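Local coordinates for protection of telomeres protein 1 (PDB 7CUI), which binds single-stranded telomeric DNA to protect the 3' overhang and regulates telomerase and telomere length, this chain being its C-terminal part, at residues V79-L84 / I97-D102; Y167-I172 / R190-G195; S110-C115 / L125-R130. One frame throughout, in Å; residues are numbered along the deposited sequence.

Contact 1 of 3, residues V79-L84 / I97-D102; sequences VWMFAL and IFFDSD
Phe82 and Phe98 meet through a first torsion of Phe82 that sets its CG between the backbone N and the carbonyl carbon (chi1 55°), bringing CG and the ring toward strand 93-99. There the Phe82 ring receives Phe98 CB on one face, a CH-pi contact with CB 4.1 Å from the centroid of the Phe82 ring. CG of Phe98 lies anti to its own carbonyl carbon (chi1 -72°), and from it the ring sets out toward Leu84, where CE1 of Phe98 meets CD1 of Leu84 at 3.6 Å. On the reverse face of the sheet, Phe99 presents its ring edge to Met81, a selenomethionine here, with CD1 of Phe99 3.8 Å from CB of Met81. Val79 extends that row, its CG2 lying 4.0 Å from CE1 of Phe99.

The backbone evidence is that of an antiparallel hairpin. Phe82 and Phe98 form a hydrogen-bonded pair: Phe98 N gives to Phe82 O at 2.8 Å, and Phe82 N returns a bond to Phe98 O at 3.1 Å. Just past the last bridged pair, Met81 with Phe99, Asp100 N donates to Trp80 O at 2.9 Å, a nearly straight bond (172° at the hydrogen).

The two strands, 77-87 and 93-99, are the second and third of an OB-fold barrel. Strand 49-73 flanks strand 77-87, Phe82 stacking on Phe68, and Ala103 of helix 100-107 packs against both Phe82 and Phe98. The face bearing Met81, Ala83, Ile97 and Phe99 meets apolar side chains of a chain of another protein, and strand 190-198 runs parallel beside 93-99.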
loop_
_atom_site.group_PDB
_atom_site.type_symbol
_atom_site.label_atom_id
_atom_site.label_comp_id
_atom_site.label_asym_id
_atom_site.label_seq_id
_atom_site.Cartn_x
_atom_site.Cartn_y
_atom_site.Cartn_z
ATOM N N VAL A 79 -2.769 -14.684 2.442
ATOM C CA VAL A 79 -1.946 -13.799 1.631
ATOM C C VAL A 79 -1.987 -12.397 2.226
ATOM O O VAL A 79 -2.974 -12.021 2.860
ATOM C CB VAL A 79 -2.357 -13.765 0.143
ATOM C CG1 VAL A 79 -2.026 -15.063 -0.578
ATOM C CG2 VAL A 79 -3.812 -13.358 -0.057
ATOM N N TRP A 80 -0.901 -11.647 1.995
ATOM C CA TRP A 80 -0.833 -10.244 2.364
ATOM C C TRP A 80 -1.824 -9.458 1.517
ATOM O O TRP A 80 -1.872 -9.619 0.299
ATOM C CB TRP A 80 0.577 -9.678 2.154
ATOM C CG TRP A 80 1.649 -10.261 3.021
ATOM C CD1 TRP A 80 2.798 -10.867 2.600
ATOM C CD2 TRP A 80 1.692 -10.277 4.460
ATOM N NE1 TRP A 80 3.546 -11.269 3.674
ATOM C CE2 TRP A 80 2.893 -10.924 4.827
ATOM C CE3 TRP A 80 0.835 -9.820 5.470
ATOM C CZ2 TRP A 80 3.261 -11.108 6.161
ATOM C CZ3 TRP A 80 1.194 -10.012 6.787
ATOM C CH2 TRP A 80 2.390 -10.648 7.124
HETATM N N MSE A 81 -2.599 -8.599 2.179
HETATM C CA MSE A 81 -3.415 -7.627 1.478
HETATM C C MSE A 81 -3.737 -6.457 2.404
HETATM O O MSE A 81 -4.451 -6.606 3.393
HETATM C CB MSE A 81 -4.678 -8.279 0.908
HETATM C CG MSE A 81 -5.486 -7.329 0.066
HETATM SE SE MSE A 81 -7.267 -8.053 -0.267
HETATM C CE MSE A 81 -8.370 -7.922 1.356
ATOM N N PHE A 82 -3.180 -5.293 2.062
ATOM C CA PHE A 82 -3.435 -4.052 2.774
ATOM C C PHE A 82 -3.175 -2.882 1.831
ATOM O O PHE A 82 -2.593 -3.059 0.761
ATOM C CB PHE A 82 -2.598 -3.970 4.056
ATOM C CG PHE A 82 -1.111 -4.146 3.869
ATOM C CD1 PHE A 82 -0.531 -5.404 3.950
ATOM C CD2 PHE A 82 -0.283 -3.054 3.625
ATOM C CE1 PHE A 82 0.838 -5.564 3.785
ATOM C CE2 PHE A 82 1.086 -3.218 3.463
ATOM C CZ PHE A 82 1.648 -4.475 3.547
ATOM N N ALA A 83 -3.622 -1.691 2.237
ATOM C CA ALA A 83 -3.457 -0.502 1.417
ATOM C C ALA A 83 -2.877 0.634 2.255
ATOM O O ALA A 83 -3.274 0.835 3.402
ATOM C CB ALA A 83 -4.777 -0.115 0.800
ATOM N N LEU A 84 -1.936 1.371 1.659
ATOM C CA LEU A 84 -1.395 2.572 2.271
ATOM C C LEU A 84 -1.953 3.776 1.520
ATOM O O LEU A 84 -1.823 3.844 0.299
ATOM C CB LEU A 84 0.130 2.549 2.134
ATOM C CG LEU A 84 0.850 1.323 2.687
ATOM C CD1 LEU A 84 2.356 1.492 2.541
ATOM C CD2 LEU A 84 0.484 1.102 4.145
ATOM N N ILE A 97 -2.174 -0.329 -3.077
ATOM C CA ILE A 97 -2.425 -1.660 -2.551
ATOM C C ILE A 97 -1.125 -2.460 -2.561
ATOM O O ILE A 97 -0.439 -2.528 -3.580
ATOM C CB ILE A 97 -3.525 -2.371 -3.366
ATOM C CG1 ILE A 97 -4.877 -1.667 -3.243
ATOM C CG2 ILE A 97 -3.624 -3.840 -2.980
ATOM C CD1 ILE A 97 -5.872 -2.062 -4.317
ATOM N N PHE A 98 -0.811 -3.074 -1.413
ATOM C CA PHE A 98 0.230 -4.083 -1.327
ATOM C C PHE A 98 -0.418 -5.454 -1.149
ATOM O O PHE A 98 -1.091 -5.713 -0.152
ATOM C CB PHE A 98 1.239 -3.748 -0.226
ATOM C CG PHE A 98 2.127 -2.583 -0.576
ATOM C CD1 PHE A 98 1.725 -1.282 -0.305
ATOM C CD2 PHE A 98 3.345 -2.778 -1.218
ATOM C CE1 PHE A 98 2.530 -0.207 -0.652
ATOM C CE2 PHE A 98 4.152 -1.700 -1.562
ATOM C CZ PHE A 98 3.742 -0.417 -1.275
ATOM N N PHE A 99 -0.191 -6.320 -2.137
ATOM C CA PHE A 99 -0.811 -7.629 -2.223
ATOM C C PHE A 99 0.280 -8.676 -2.434
ATOM O O PHE A 99 1.249 -8.432 -3.158
ATOM C CB PHE A 99 -1.823 -7.623 -3.374
ATOM C CG PHE A 99 -2.603 -8.899 -3.557
ATOM C CD1 PHE A 99 -3.518 -9.313 -2.600
ATOM C CD2 PHE A 99 -2.435 -9.687 -4.688
ATOM C CE1 PHE A 99 -4.237 -10.491 -2.759
ATOM C CE2 PHE A 99 -3.154 -10.866 -4.847
ATOM C CZ PHE A 99 -4.057 -11.264 -3.885
ATOM N N ASP A 100 0.128 -9.817 -1.750
ATOM C CA ASP A 100 0.870 -11.039 -2.028
ATOM C C ASP A 100 2.376 -10.765 -2.096
ATOM O O ASP A 100 2.954 -10.256 -1.139
ATOM C CB ASP A 100 0.294 -11.765 -3.249
ATOM C CG ASP A 100 0.558 -13.261 -3.253
ATOM O OD1 ASP A 100 1.282 -13.738 -2.349
ATOM O OD2 ASP A 100 0.033 -13.941 -4.160
ATOM N N SER A 101 3.004 -11.089 -3.235
ATOM C CA SER A 101 4.455 -11.057 -3.374
ATOM C C SER A 101 5.021 -9.635 -3.293
ATOM O O SER A 101 6.167 -9.457 -2.882
ATOM C CB SER A 101 4.909 -11.767 -4.624
ATOM O OG SER A 101 4.213 -11.273 -5.757
ATOM N N ASP A 102 4.220 -8.632 -3.677
ATOM C CA ASP A 102 4.653 -7.246 -3.604
ATOM C C ASP A 102 4.692 -6.786 -2.146
ATOM O O ASP A 102 5.586 -6.037 -1.753
ATOM C CB ASP A 102 3.789 -6.345 -4.488
ATOM C CG ASP A 102 4.045 -6.513 -5.979
ATOM O OD1 ASP A 102 5.232 -6.604 -6.373
ATOM O OD2 ASP A 102 3.056 -6.549 -6.745
#

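Contact 2 of 3, residues Y167-I172 / R190-G195; sequences YVKEYI and RWRGFG
Tyr167 places its CB over one face of the Phe194 ring, 3.7 Å from the centroid of that ring, at the start of the antiparallel pairing between the fourth and fifth strands of the OB-fold barrel. The Phe194 ring can lie there because its CG occupies the position between backbone N and carbonyl carbon (chi1 74°), which tips the ring across to strand 163-171. Val168 comes next, on the other face; it pairs with Gly193, and its CG2 reaches Trp191, 4.0 Å from CD1 of that indole. Lys169 forms a hydrogen-bonded pair with Arg192: Lys169 N donates to Arg192 O at 2.8 Å and Arg192 N to Lys169 O at 3.0 Å. Their side chains run side by side in the same direction, which leaves Lys169 NZ 4.2 Å from Arg192 NH1. Asp102 OD2 forms salt bridges with both, and its charge probably offsets the repulsion.

Glu170 extends alongside Trp191, its carboxylate and the indole ring planes 32° apart, with CG of Glu170 3.4 Å from NE1 of Trp191. Its OE1 is held by Arg49 and His51 of strand 49-73, which closes the barrel on that side. Tyr171, back on the face of Tyr167 and Lys169, pairs with Arg190 through two backbone hydrogen bonds, of which Arg190 N to Tyr171 O measures 2.8 Å. Beyond the sheet, Tyr171 OH is hydrogen-bonded to the backbone of a chain of another protein, and Arg190 NH2 makes a salt bridge with an acidic side chain of that chain. Arg190 CB covers one face of the Tyr171 ring, 3.9 Å from the ring centroid and 29° off the normal.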
loop_
_atom_site.group_PDB
_atom_site.type_symbol
_atom_site.label_atom_id
_atom_site.label_comp_id
_atom_site.label_asym_id
_atom_site.label_seq_id
_atom_site.Cartn_x
_atom_site.Cartn_y
_atom_site.Cartn_z
ATOM N N TYR A 167 7.146 2.695 -6.231
ATOM C CA TYR A 167 6.676 2.390 -7.574
ATOM C C TYR A 167 5.247 1.869 -7.489
ATOM O O TYR A 167 4.939 1.050 -6.628
ATOM C CB TYR A 167 7.511 1.297 -8.243
ATOM C CG TYR A 167 8.993 1.541 -8.356
ATOM C CD1 TYR A 167 9.527 2.818 -8.341
ATOM C CD2 TYR A 167 9.865 0.477 -8.526
ATOM C CE1 TYR A 167 10.892 3.032 -8.460
ATOM C CE2 TYR A 167 11.231 0.672 -8.650
ATOM C CZ TYR A 167 11.747 1.955 -8.618
ATOM O OH TYR A 167 13.092 2.149 -8.736
ATOM N N VAL A 168 4.385 2.338 -8.397
ATOM C CA VAL A 168 3.014 1.856 -8.455
ATOM C C VAL A 168 2.705 1.403 -9.877
ATOM O O VAL A 168 3.150 2.022 -10.841
ATOM C CB VAL A 168 1.990 2.899 -7.960
ATOM C CG1 VAL A 168 2.264 3.333 -6.527
ATOM C CG2 VAL A 168 1.877 4.105 -8.885
ATOM N N LYS A 169 1.953 0.302 -9.984
ATOM C CA LYS A 169 1.402 -0.129 -11.256
ATOM C C LYS A 169 -0.098 0.150 -11.266
ATOM O O LYS A 169 -0.826 -0.292 -10.381
ATOM C CB LYS A 169 1.772 -1.584 -11.572
ATOM C CG LYS A 169 1.540 -2.606 -10.468
ATOM C CD LYS A 169 2.227 -3.925 -10.750
ATOM C CE LYS A 169 2.309 -4.816 -9.530
ATOM N NZ LYS A 169 3.084 -6.051 -9.798
ATOM N N GLU A 170 -0.527 0.919 -12.269
ATOM C CA GLU A 170 -1.909 1.334 -12.446
ATOM C C GLU A 170 -2.595 0.329 -13.365
ATOM O O GLU A 170 -2.015 -0.085 -14.365
ATOM C CB GLU A 170 -1.923 2.727 -13.076
ATOM C CG GLU A 170 -3.283 3.400 -13.097
ATOM C CD GLU A 170 -3.210 4.855 -13.532
ATOM O OE1 GLU A 170 -2.155 5.262 -14.051
ATOM O OE2 GLU A 170 -4.200 5.582 -13.342
ATOM N N TYR A 171 -3.828 -0.048 -13.015
ATOM C CA TYR A 171 -4.546 -1.097 -13.723
ATOM C C TYR A 171 -6.032 -1.012 -13.390
ATOM O O TYR A 171 -6.424 -0.309 -12.464
ATOM C CB TYR A 171 -4.011 -2.475 -13.327
ATOM C CG TYR A 171 -4.300 -2.858 -11.896
ATOM C CD1 TYR A 171 -3.542 -2.349 -10.854
ATOM C CD2 TYR A 171 -5.346 -3.715 -11.580
ATOM C CE1 TYR A 171 -3.814 -2.679 -9.537
ATOM C CE2 TYR A 171 -5.628 -4.060 -10.268
ATOM C CZ TYR A 171 -4.855 -3.543 -9.242
ATOM O OH TYR A 171 -5.120 -3.877 -7.946
ATOM N N ILE A 172 -6.844 -1.757 -14.147
ATOM C CA ILE A 172 -8.284 -1.795 -13.951
ATOM C C ILE A 172 -8.697 -3.251 -13.756
ATOM O O ILE A 172 -8.686 -4.018 -14.718
ATOM C CB ILE A 172 -9.010 -1.178 -15.167
ATOM C CG1 ILE A 172 -8.511 0.235 -15.486
ATOM C CG2 ILE A 172 -10.522 -1.217 -14.975
ATOM C CD1 ILE A 172 -8.720 0.656 -16.929
ATOM N N ARG A 190 -7.196 0.961 -10.060
ATOM C CA ARG A 190 -6.524 0.621 -8.816
ATOM C C ARG A 190 -5.022 0.822 -9.003
ATOM O O ARG A 190 -4.517 0.737 -10.121
ATOM C CB ARG A 190 -6.809 -0.839 -8.443
ATOM C CG ARG A 190 -7.898 -1.051 -7.399
ATOM C CD ARG A 190 -9.139 -0.206 -7.603
ATOM N NE ARG A 190 -10.270 -0.592 -6.776
ATOM C CZ ARG A 190 -11.483 -0.063 -6.879
ATOM N NH1 ARG A 190 -11.724 0.879 -7.777
ATOM N NH2 ARG A 190 -12.455 -0.483 -6.087
ATOM N N TRP A 191 -4.317 1.084 -7.897
ATOM C CA TRP A 191 -2.866 1.188 -7.904
ATOM C C TRP A 191 -2.263 0.147 -6.969
ATOM O O TRP A 191 -2.773 -0.083 -5.874
ATOM C CB TRP A 191 -2.412 2.593 -7.505
ATOM C CG TRP A 191 -2.837 3.642 -8.481
ATOM C CD1 TRP A 191 -2.112 4.140 -9.524
ATOM C CD2 TRP A 191 -4.111 4.304 -8.516
ATOM N NE1 TRP A 191 -2.847 5.075 -10.202
ATOM C CE2 TRP A 191 -4.076 5.200 -9.606
ATOM C CE3 TRP A 191 -5.271 4.233 -7.735
ATOM C CZ2 TRP A 191 -5.160 6.017 -9.928
ATOM C CZ3 TRP A 191 -6.342 5.039 -8.055
ATOM C CH2 TRP A 191 -6.284 5.920 -9.137
ATOM N N ARG A 192 -1.143 -0.438 -7.402
ATOM C CA ARG A 192 -0.484 -1.496 -6.658
ATOM C C ARG A 192 0.998 -1.170 -6.492
ATOM O O ARG A 192 1.702 -0.964 -7.478
ATOM C CB ARG A 192 -0.681 -2.825 -7.389
ATOM C CG ARG A 192 -1.804 -3.678 -6.819
ATOM C CD ARG A 192 -1.220 -4.959 -6.269
ATOM N NE ARG A 192 -1.567 -6.100 -7.099
ATOM C CZ ARG A 192 -0.786 -7.153 -7.324
ATOM N NH1 ARG A 192 0.430 -7.212 -6.809
ATOM N NH2 ARG A 192 -1.225 -8.140 -8.081
ATOM N N GLY A 193 1.460 -1.138 -5.237
ATOM C CA GLY A 193 2.871 -0.941 -4.950
ATOM C C GLY A 193 3.704 -2.135 -5.405
ATOM O O GLY A 193 3.194 -3.255 -5.462
ATOM N N PHE A 194 4.978 -1.879 -5.731
ATOM C CA PHE A 194 5.921 -2.934 -6.068
ATOM C C PHE A 194 7.345 -2.380 -6.082
ATOM O O PHE A 194 7.544 -1.167 -6.054
ATOM C CB PHE A 194 5.577 -3.552 -7.427
ATOM C CG PHE A 194 5.915 -2.677 -8.609
ATOM C CD1 PHE A 194 5.039 -1.690 -9.035
ATOM C CD2 PHE A 194 7.116 -2.838 -9.287
ATOM C CE1 PHE A 194 5.355 -0.887 -10.120
ATOM C CE2 PHE A 194 7.434 -2.032 -10.368
ATOM C CZ PHE A 194 6.551 -1.059 -10.784
ATOM N N GLY A 195 8.323 -3.293 -6.143
ATOM C CA GLY A 195 9.730 -2.957 -6.315
ATOM C C GLY A 195 10.256 -2.048 -5.207
ATOM O O GLY A 195 11.053 -1.146 -5.457
#

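Contact 3 of 3, residues S110-C115 / L125-R130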
loop_
_atom_site.group_PDB
_atom_site.type_symbol
_atom_site.label_atom_id
_atom_site.label_comp_id
_atom_site.label_asym_id
_atom_site.label_seq_id
_atom_site.Cartn_x
_atom_site.Cartn_y
_atom_site.Cartn_z
ATOM N N SER A 110 12.063 -12.779 6.441
ATOM C CA SER A 110 11.860 -14.213 6.360
ATOM C C SER A 110 10.872 -14.700 7.426
ATOM O O SER A 110 10.113 -15.635 7.176
ATOM C CB SER A 110 13.189 -14.912 6.463
ATOM O OG SER A 110 13.042 -16.311 6.296
ATOM N N LYS A 111 10.876 -14.055 8.604
ATOM C CA LYS A 111 10.122 -14.525 9.759
ATOM C C LYS A 111 8.693 -13.980 9.763
ATOM O O LYS A 111 7.853 -14.449 10.530
ATOM C CB LYS A 111 10.859 -14.234 11.075
ATOM C CG LYS A 111 11.278 -12.786 11.301
ATOM C CD LYS A 111 11.701 -12.470 12.728
ATOM C CE LYS A 111 12.703 -11.332 12.788
ATOM N NZ LYS A 111 12.587 -10.536 14.034
ATOM N N ILE A 112 8.423 -12.981 8.917
ATOM C CA ILE A 112 7.084 -12.423 8.805
ATOM C C ILE A 112 6.429 -12.989 7.545
ATOM O O ILE A 112 6.797 -12.638 6.424
ATOM C CB ILE A 112 7.107 -10.879 8.837
ATOM C CG1 ILE A 112 7.989 -10.352 9.976
ATOM C CG2 ILE A 112 5.691 -10.325 8.918
ATOM C CD1 ILE A 112 8.105 -8.844 10.051
ATOM N N GLN A 113 5.464 -13.889 7.755
ATOM C CA GLN A 113 4.801 -14.593 6.670
ATOM C C GLN A 113 3.291 -14.433 6.813
ATOM O O GLN A 113 2.784 -14.271 7.922
ATOM C CB GLN A 113 5.169 -16.078 6.703
ATOM C CG GLN A 113 6.642 -16.360 6.448
ATOM C CD GLN A 113 7.106 -15.863 5.099
ATOM O OE1 GLN A 113 6.415 -15.980 4.087
ATOM N NE2 GLN A 113 8.292 -15.283 5.083
ATOM N N PRO A 114 2.516 -14.477 5.705
ATOM C CA PRO A 114 1.059 -14.421 5.798
ATOM C C PRO A 114 0.523 -15.639 6.539
ATOM O O PRO A 114 0.938 -16.768 6.284
ATOM C CB PRO A 114 0.590 -14.417 4.335
ATOM C CG PRO A 114 1.745 -15.008 3.565
ATOM C CD PRO A 114 2.989 -14.579 4.318
ATOM N N CYS A 115 -0.392 -15.377 7.471
ATOM C CA CYS A 115 -1.077 -16.388 8.255
ATOM C C CYS A 115 -2.218 -15.688 8.986
ATOM O O CYS A 115 -2.449 -14.502 8.769
ATOM C CB CYS A 115 -0.116 -17.029 9.250
ATOM S SG CYS A 115 0.701 -15.820 10.324
ATOM N N LEU A 125 3.576 -8.251 16.327
ATOM C CA LEU A 125 4.494 -7.277 16.906
ATOM C C LEU A 125 5.675 -7.032 15.964
ATOM O O LEU A 125 6.122 -5.898 15.807
ATOM C CB LEU A 125 4.965 -7.753 18.288
ATOM C CG LEU A 125 4.350 -7.071 19.517
ATOM C CD1 LEU A 125 3.025 -6.378 19.206
ATOM C CD2 LEU A 125 4.170 -8.065 20.660
ATOM N N GLN A 126 6.154 -8.095 15.310
ATOM C CA GLN A 126 7.287 -8.004 14.403
ATOM C C GLN A 126 6.908 -7.209 13.155
ATOM O O GLN A 126 7.732 -6.466 12.623
ATOM C CB GLN A 126 7.793 -9.398 14.036
ATOM C CG GLN A 126 8.666 -10.022 15.113
ATOM C CD GLN A 126 8.656 -11.531 15.061
ATOM O OE1 GLN A 126 8.341 -12.142 14.042
ATOM N NE2 GLN A 126 9.003 -12.152 16.177
ATOM N N LEU A 127 5.662 -7.386 12.698
ATOM C CA LEU A 127 5.109 -6.662 11.565
ATOM C C LEU A 127 5.027 -5.177 11.918
ATOM O O LEU A 127 5.449 -4.337 11.127
ATOM C CB LEU A 127 3.709 -7.222 11.289
ATOM C CG LEU A 127 3.175 -7.221 9.855
ATOM C CD1 LEU A 127 1.730 -6.765 9.845
ATOM C CD2 LEU A 127 4.003 -6.385 8.896
ATOM N N LYS A 128 4.479 -4.870 13.105
ATOM C CA LYS A 128 4.377 -3.506 13.600
ATOM C C LYS A 128 5.740 -2.831 13.513
ATOM O O LYS A 128 5.850 -1.725 12.994
ATOM C CB LYS A 128 3.907 -3.477 15.059
ATOM C CG LYS A 128 2.594 -2.756 15.328
ATOM C CD LYS A 128 2.513 -2.182 16.733
ATOM C CE LYS A 128 1.813 -3.074 17.739
ATOM N NZ LYS A 128 0.379 -3.266 17.414
ATOM N N GLU A 129 6.768 -3.525 14.017
ATOM C CA GLU A 129 8.102 -2.966 14.163
ATOM C C GLU A 129 8.709 -2.688 12.792
ATOM O O GLU A 129 9.416 -1.699 12.620
ATOM C CB GLU A 129 8.989 -3.865 15.025
ATOM C CG GLU A 129 8.700 -3.734 16.513
ATOM C CD GLU A 129 9.408 -4.746 17.402
ATOM O OE1 GLU A 129 9.400 -4.551 18.641
ATOM O OE2 GLU A 129 9.966 -5.730 16.858
ATOM N N ARG A 130 8.393 -3.547 11.820
ATOM C CA ARG A 130 8.908 -3.387 10.472
ATOM C C ARG A 130 8.223 -2.207 9.785
ATOM O O ARG A 130 8.888 -1.373 9.176
ATOM C CB ARG A 130 8.741 -4.680 9.671
ATOM C CG ARG A 130 9.676 -4.772 8.476
ATOM C CD ARG A 130 10.730 -5.837 8.672
ATOM N NE ARG A 130 11.683 -5.883 7.571
ATOM C CZ ARG A 130 12.924 -5.424 7.640
ATOM N NH1 ARG A 130 13.367 -4.882 8.763
ATOM N NH2 ARG A 130 13.720 -5.515 6.590
#
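Ile112 carries this contact by laying its CD1 against the helix backbone, 3.5 Å from Gln126 O. Its chi1 (-47°) sets CG1 anti to the carbonyl carbon, and the anti chi2 (178°) carries CD1 on to the helix, while CG2 takes a separate route. CD1 also lies 4.0 Å from CB of Gln126, and the two side chains approach at a slant. The other branch, CG2 of Ile112, meets CG of Leu127 at 4.1 Å, these side chains crossing at about a right angle. A more distant touch joins CD1 of Ile112 to CD of Arg130. Toward the surface, Lys111 crosses Gln126, again at about a right angle, with its CD 3.6 Å from OE1 of Gln126. An alanine in place of Gln126 would keep the CB contact with Ile112 but would probably leave the aliphatic chain of Lys111 without its partner and free to turn.

The next shell fixes both segments. Gln126 O, against which CD1 of Ile112 packs, accepts the helical bond from Arg130 N at 3.1 Å. Within the loop, Gln113 NE2 donates to Ser110 O at 2.8 Å. This bond, with the donor 51° out of the carbonyl plane, ties the chain back across Lys111 and Ile112. Arg130 reaches past the contact, its NE bonding to Ile107 O at the end of helix 100-107. Further in, Ile112 rests on Trp80 of strand 77-87, and Leu127 on Phe68 of strand 49-73.

Residues 110-115 are thus part of the connection from helix 100-107 to helix 121-135, folded against the latter. Both helices belong to the segment between the third and fourth barrel strands, the place where OB folds commonly carry their helix.

In the fold
Contacts 1 and 2 are buried pairings of neighbouring strands in one barrel, whereas contact 3 is only partly buried and lies in its helical connection. Contacts 1 and 2 adjoin where strands 93-99 and 190-198 run parallel, joined by a probable hydrogen bond from Ile97 N to Trp191 O, with Asp102 as the charged link between them. Their chemistry differs: contact 1 is chiefly aromatic and aliphatic, while contact 2 mixes rings with charged chains whose ends find partners elsewhere. Contact 3 relies on apolar and aliphatic touches across its segments and meets contact 1 chiefly through the Trp80 ring. Contacts 2 and 3 stay apart, their nearest atoms about 13 Å from each other.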